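Local atomic coordinates of manganese-containing pseudocatalase (Thermus thermophilus, PDB entry 2V8T), a protein that probably works as a manganese catalase, breaking hydrogen peroxide down to water and oxygen at a two-manganese centre. Residues A[39-51]-A[133-147]. Residues are numbered along the deposited sequence; the frame is centred on the assembly and turned at random.
Sequences TLMNYMYQSFNFR and WNGEYVFTSGNLILD
OD1 of N42 accepts from the backbone N of F139 at 2.8 Å, a nearly straight bond (169°) whose donor is tilted from the carbonyl plane. ND2 of N42 donates to Y137 O at 3.0 Å and also to S38 O on its own helix. These three bonds fix the rotation of the N42 amide, which spans the backbone of V138 from Y137 O to F139 N. One turn on, Q46 NE2 donates to F139 O at 3.0 Å; F139 O lies in the amide plane of Q46, and NE2 stands almost in line with the C=O of F139 (170°). With CG beside its own backbone N and the chain extended beyond, the Q46 amide reaches over D147 and stacks on that carboxylate, the planes 11° apart, while Q46 OE1 accepts from N151 ND2. D147 OD1 in turn accepts from both N and OG of S141, tying the loop to the first turn of helix 144-166, which N143 caps. M41 of helix 36-49 meets V138, CB to CG2 at 3.6 Å, and F50, past the helix end, packs on L144. Helix 36-49, which carries the manganese ligand E36, thus uses two side-chain amides to satisfy Y137 O and the N and O of F139, partners that no regular secondary structure supplies within the contact; the side chain of N42 lies about 9 Å from a bound manganese ion.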
loop_
_atom_site.group_PDB
_atom_site.type_symbol
_atom_site.label_atom_id
_atom_site.label_comp_id
_atom_site.label_asym_id
_atom_site.label_seq_id
_atom_site.Cartn_x
_atom_site.Cartn_y
_atom_site.Cartn_z
ATOM N N THR A 39 7.637 17.840 -0.661
ATOM C CA THR A 39 8.287 18.958 -1.377
ATOM C C THR A 39 9.762 18.654 -1.594
ATOM O O THR A 39 10.274 18.795 -2.715
ATOM C CB THR A 39 8.000 20.276 -0.686
ATOM O OG1 THR A 39 8.401 20.131 0.663
ATOM C CG2 THR A 39 6.540 20.653 -0.791
ATOM N N LEU A 40 10.441 18.145 -0.565
ATOM C CA LEU A 40 11.828 17.719 -0.709
ATOM C C LEU A 40 11.991 16.791 -1.880
ATOM O O LEU A 40 12.849 16.996 -2.762
ATOM C CB LEU A 40 12.286 17.025 0.565
ATOM C CG LEU A 40 13.613 16.297 0.455
ATOM C CD1 LEU A 40 14.758 17.225 0.100
ATOM C CD2 LEU A 40 13.885 15.537 1.765
ATOM N N MET A 41 11.262 15.658 -1.885
ATOM C CA MET A 41 11.579 14.623 -2.848
ATOM C C MET A 41 11.115 14.993 -4.251
ATOM O O MET A 41 11.750 14.596 -5.244
ATOM C CB MET A 41 10.969 13.309 -2.369
ATOM C CG MET A 41 11.651 12.758 -1.086
ATOM S SD MET A 41 13.266 11.973 -1.469
ATOM C CE MET A 41 14.162 12.032 0.099
ATOM N N ASN A 42 10.019 15.759 -4.369
ATOM C CA ASN A 42 9.648 16.279 -5.667
ATOM C C ASN A 42 10.808 17.090 -6.283
ATOM O O ASN A 42 11.198 16.869 -7.416
ATOM C CB ASN A 42 8.387 17.186 -5.570
ATOM C CG ASN A 42 7.134 16.345 -5.739
ATOM O OD1 ASN A 42 6.740 16.095 -6.857
ATOM N ND2 ASN A 42 6.541 15.887 -4.643
ATOM N N TYR A 43 11.294 18.065 -5.499
ATOM C CA TYR A 43 12.314 18.958 -6.098
ATOM C C TYR A 43 13.623 18.225 -6.259
ATOM O O TYR A 43 14.370 18.483 -7.229
ATOM C CB TYR A 43 12.449 20.208 -5.261
ATOM C CG TYR A 43 11.148 20.892 -4.967
ATOM C CD1 TYR A 43 9.990 20.773 -5.758
ATOM C CD2 TYR A 43 11.038 21.678 -3.820
ATOM C CE1 TYR A 43 8.795 21.326 -5.374
ATOM C CE2 TYR A 43 9.854 22.281 -3.436
ATOM C CZ TYR A 43 8.709 22.080 -4.228
ATOM O OH TYR A 43 7.498 22.598 -3.877
ATOM N N MET A 44 13.944 17.314 -5.353
ATOM C CA MET A 44 15.183 16.565 -5.471
ATOM C C MET A 44 15.173 15.765 -6.760
ATOM O O MET A 44 16.110 15.836 -7.570
ATOM C CB MET A 44 15.383 15.675 -4.276
ATOM C CG MET A 44 16.711 15.144 -4.133
ATOM S SD MET A 44 18.031 16.359 -3.907
ATOM C CE MET A 44 17.738 16.823 -2.548
ATOM N N TYR A 45 14.129 14.931 -6.973
ATOM C CA TYR A 45 14.098 14.114 -8.182
ATOM C C TYR A 45 13.965 14.957 -9.430
ATOM O O TYR A 45 14.587 14.651 -10.449
ATOM C CB TYR A 45 13.043 13.019 -8.082
ATOM C CG TYR A 45 13.551 11.857 -7.271
ATOM C CD1 TYR A 45 14.147 10.758 -7.865
ATOM C CD2 TYR A 45 13.524 11.850 -5.889
ATOM C CE1 TYR A 45 14.678 9.748 -7.131
ATOM C CE2 TYR A 45 14.070 10.836 -5.106
ATOM C CZ TYR A 45 14.647 9.769 -5.783
ATOM O OH TYR A 45 15.172 8.707 -5.053
ATOM N N GLN A 46 13.145 16.033 -9.402
ATOM C CA GLN A 46 13.105 16.893 -10.573
ATOM C C GLN A 46 14.497 17.428 -10.895
ATOM O O GLN A 46 14.896 17.548 -12.055
ATOM C CB GLN A 46 12.135 18.067 -10.371
ATOM C CG GLN A 46 10.679 17.615 -10.397
ATOM C CD GLN A 46 9.771 18.716 -9.910
ATOM O OE1 GLN A 46 10.202 19.863 -9.820
ATOM N NE2 GLN A 46 8.523 18.407 -9.598
ATOM N N SER A 47 15.272 17.805 -9.848
ATOM C CA SER A 47 16.594 18.327 -10.095
ATOM C C SER A 47 17.503 17.263 -10.703
ATOM O O SER A 47 18.284 17.556 -11.624
ATOM C CB SER A 47 17.197 18.947 -8.842
ATOM O OG SER A 47 17.689 18.032 -7.877
ATOM N N PHE A 48 17.423 16.022 -10.227
ATOM C CA PHE A 48 18.222 14.948 -10.826
ATOM C C PHE A 48 17.853 14.780 -12.302
ATOM O O PHE A 48 18.713 14.612 -13.178
ATOM C CB PHE A 48 18.004 13.622 -10.092
ATOM C CG PHE A 48 18.354 13.619 -8.614
ATOM C CD1 PHE A 48 19.221 14.536 -8.045
ATOM C CD2 PHE A 48 17.823 12.610 -7.816
ATOM C CE1 PHE A 48 19.546 14.458 -6.701
ATOM C CE2 PHE A 48 18.164 12.533 -6.468
ATOM C CZ PHE A 48 19.013 13.449 -5.917
ATOM N N ASN A 49 16.537 14.765 -12.541
ATOM C CA ASN A 49 15.974 14.385 -13.845
ATOM C C ASN A 49 15.918 15.546 -14.838
ATOM O O ASN A 49 15.468 15.363 -15.968
ATOM C CB ASN A 49 14.566 13.851 -13.606
ATOM C CG ASN A 49 14.541 12.558 -12.794
ATOM O OD1 ASN A 49 13.370 12.210 -12.290
ATOM N ND2 ASN A 49 15.562 11.862 -12.680
ATOM N N PHE A 50 16.402 16.721 -14.456
ATOM C CA PHE A 50 16.237 17.938 -15.244
ATOM C C PHE A 50 16.989 17.824 -16.553
ATOM O O PHE A 50 18.184 17.542 -16.572
ATOM C CB PHE A 50 16.753 19.117 -14.383
ATOM C CG PHE A 50 16.335 20.466 -14.873
ATOM C CD1 PHE A 50 16.983 21.075 -15.962
ATOM C CD2 PHE A 50 15.322 21.153 -14.253
ATOM C CE1 PHE A 50 16.621 22.352 -16.387
ATOM C CE2 PHE A 50 14.960 22.431 -14.683
ATOM C CZ PHE A 50 15.612 23.015 -15.734
ATOM N N ARG A 51 16.312 18.137 -17.648
ATOM C CA ARG A 51 16.932 18.173 -18.975
ATOM C C ARG A 51 17.147 19.617 -19.368
ATOM O O ARG A 51 16.282 20.475 -19.207
ATOM C CB ARG A 51 16.028 17.476 -19.992
ATOM C CG ARG A 51 15.922 15.978 -19.737
ATOM C CD ARG A 51 14.731 15.431 -20.476
ATOM N NE ARG A 51 14.509 14.015 -20.265
ATOM C CZ ARG A 51 14.985 13.036 -21.012
ATOM N NH1 ARG A 51 15.764 13.282 -22.053
ATOM N NH2 ARG A 51 14.684 11.785 -20.725
ATOM N N TRP A 133 4.971 7.640 4.285
ATOM C CA TRP A 133 5.230 8.404 3.080
ATOM C C TRP A 133 5.559 7.452 1.932
ATOM O O TRP A 133 6.207 6.427 2.144
ATOM C CB TRP A 133 6.425 9.360 3.326
ATOM C CG TRP A 133 6.651 10.321 2.206
ATOM C CD1 TRP A 133 6.030 11.527 2.049
ATOM C CD2 TRP A 133 7.484 10.159 1.053
ATOM N NE1 TRP A 133 6.433 12.126 0.888
ATOM C CE2 TRP A 133 7.314 11.302 0.240
ATOM C CE3 TRP A 133 8.357 9.145 0.615
ATOM C CZ2 TRP A 133 7.968 11.465 -0.961
ATOM C CZ3 TRP A 133 9.031 9.297 -0.583
ATOM C CH2 TRP A 133 8.828 10.448 -1.365
ATOM N N ASN A 134 5.145 7.783 0.709
ATOM C CA ASN A 134 5.371 6.916 -0.401
ATOM C C ASN A 134 5.844 7.695 -1.618
ATOM O O ASN A 134 5.476 8.839 -1.849
ATOM C CB ASN A 134 4.463 5.820 -0.695
ATOM C CG ASN A 134 3.337 6.315 -1.463
ATOM O OD1 ASN A 134 3.434 6.473 -2.658
ATOM N ND2 ASN A 134 2.238 6.604 -0.817
ATOM N N GLY A 135 6.670 7.018 -2.422
ATOM C CA GLY A 135 7.248 7.634 -3.604
ATOM C C GLY A 135 6.317 8.064 -4.671
ATOM O O GLY A 135 6.696 8.838 -5.555
ATOM N N GLU A 136 5.057 7.612 -4.636
ATOM C CA GLU A 136 4.084 8.099 -5.590
ATOM C C GLU A 136 3.583 9.511 -5.261
ATOM O O GLU A 136 2.829 10.105 -6.014
ATOM C CB GLU A 136 2.965 7.137 -5.799
ATOM C CG GLU A 136 2.678 7.400 -7.394
ATOM C CD GLU A 136 1.654 6.480 -7.946
ATOM O OE1 GLU A 136 1.332 6.514 -9.064
ATOM O OE2 GLU A 136 1.134 5.608 -7.179
ATOM N N TYR A 137 4.041 10.063 -4.151
ATOM C CA TYR A 137 3.827 11.478 -3.820
ATOM C C TYR A 137 4.736 12.395 -4.648
ATOM O O TYR A 137 4.586 13.625 -4.559
ATOM C CB TYR A 137 4.009 11.744 -2.359
ATOM C CG TYR A 137 3.027 11.071 -1.413
ATOM C CD1 TYR A 137 1.765 10.666 -1.755
ATOM C CD2 TYR A 137 3.385 10.918 -0.086
ATOM C CE1 TYR A 137 0.903 10.128 -0.781
ATOM C CE2 TYR A 137 2.569 10.422 0.891
ATOM C CZ TYR A 137 1.345 10.011 0.548
ATOM O OH TYR A 137 0.491 9.463 1.510
ATOM N N VAL A 138 5.679 11.810 -5.421
ATOM C CA VAL A 138 6.607 12.569 -6.279
ATOM C C VAL A 138 6.054 12.611 -7.695
ATOM O O VAL A 138 5.641 11.589 -8.242
ATOM C CB VAL A 138 7.995 11.947 -6.218
ATOM C CG1 VAL A 138 8.934 12.529 -7.267
ATOM C CG2 VAL A 138 8.583 12.137 -4.810
ATOM N N PHE A 139 6.129 13.802 -8.276
ATOM C CA PHE A 139 5.768 14.069 -9.674
ATOM C C PHE A 139 7.035 14.586 -10.366
ATOM O O PHE A 139 7.546 15.654 -10.028
ATOM C CB PHE A 139 4.663 15.142 -9.721
ATOM C CG PHE A 139 4.209 15.435 -11.112
ATOM C CD1 PHE A 139 3.285 14.600 -11.712
ATOM C CD2 PHE A 139 4.669 16.532 -11.834
ATOM C CE1 PHE A 139 2.848 14.843 -13.015
ATOM C CE2 PHE A 139 4.245 16.787 -13.099
ATOM C CZ PHE A 139 3.322 15.957 -13.685
ATOM N N THR A 140 7.531 13.804 -11.319
ATOM C CA THR A 140 8.746 14.186 -12.053
ATOM C C THR A 140 8.545 13.772 -13.503
ATOM O O THR A 140 8.866 12.662 -13.952
ATOM C CB THR A 140 9.995 13.645 -11.372
ATOM O OG1 THR A 140 11.167 13.993 -12.110
ATOM C CG2 THR A 140 10.019 12.141 -11.121
ATOM N N SER A 141 7.904 14.677 -14.249
ATOM C CA SER A 141 7.452 14.399 -15.608
ATOM C C SER A 141 8.497 14.659 -16.670
ATOM O O SER A 141 8.324 14.272 -17.827
ATOM C CB SER A 141 6.238 15.269 -15.979
ATOM O OG SER A 141 6.600 16.621 -16.210
ATOM N N GLY A 142 9.545 15.394 -16.334
ATOM C CA GLY A 142 10.519 15.870 -17.307
ATOM C C GLY A 142 10.106 17.107 -18.086
ATOM O O GLY A 142 10.983 17.672 -18.756
ATOM N N ASN A 143 8.845 17.502 -18.042
ATOM C CA ASN A 143 8.379 18.687 -18.755
ATOM C C ASN A 143 8.434 19.865 -17.790
ATOM O O ASN A 143 7.794 19.844 -16.728
ATOM C CB ASN A 143 6.953 18.485 -19.270
ATOM C CG ASN A 143 6.405 19.668 -20.037
ATOM O OD1 ASN A 143 5.869 20.621 -19.458
ATOM N ND2 ASN A 143 6.579 19.643 -21.355
ATOM N N LEU A 144 9.253 20.871 -18.114
ATOM C CA LEU A 144 9.522 21.940 -17.154
ATOM C C LEU A 144 8.274 22.676 -16.704
ATOM O O LEU A 144 8.084 22.898 -15.505
ATOM C CB LEU A 144 10.576 22.909 -17.759
ATOM C CG LEU A 144 10.919 24.078 -16.855
ATOM C CD1 LEU A 144 11.447 23.631 -15.508
ATOM C CD2 LEU A 144 11.934 24.973 -17.572
ATOM N N ILE A 145 7.449 23.120 -17.663
ATOM C CA ILE A 145 6.290 23.914 -17.275
ATOM C C ILE A 145 5.297 23.073 -16.435
ATOM O O ILE A 145 4.753 23.561 -15.451
ATOM C CB ILE A 145 5.635 24.561 -18.499
ATOM C CG1 ILE A 145 6.572 25.677 -19.023
ATOM C CG2 ILE A 145 4.252 25.111 -18.154
ATOM C CD1 ILE A 145 6.209 26.157 -20.411
ATOM N N LEU A 146 5.065 21.833 -16.853
ATOM C CA LEU A 146 4.150 20.942 -16.099
ATOM C C LEU A 146 4.667 20.745 -14.664
ATOM O O LEU A 146 3.892 20.805 -13.707
ATOM C CB LEU A 146 4.009 19.651 -16.860
ATOM C CG LEU A 146 2.998 18.632 -16.266
ATOM C CD1 LEU A 146 1.594 19.156 -16.218
ATOM C CD2 LEU A 146 3.084 17.353 -17.090
ATOM N N ASP A 147 5.963 20.499 -14.527
ATOM C CA ASP A 147 6.558 20.329 -13.208
ATOM C C ASP A 147 6.422 21.609 -12.361
ATOM O O ASP A 147 6.114 21.542 -11.177
ATOM C CB ASP A 147 8.028 19.954 -13.298
ATOM C CG ASP A 147 8.295 18.461 -13.687
ATOM O OD1 ASP A 147 7.373 17.654 -13.768
ATOM O OD2 ASP A 147 9.515 18.224 -13.845
HETATM O O HOH W 1 13.304 18.649 -17.232
HETATM O O HOH W 2 13.439 17.889 -17.448
#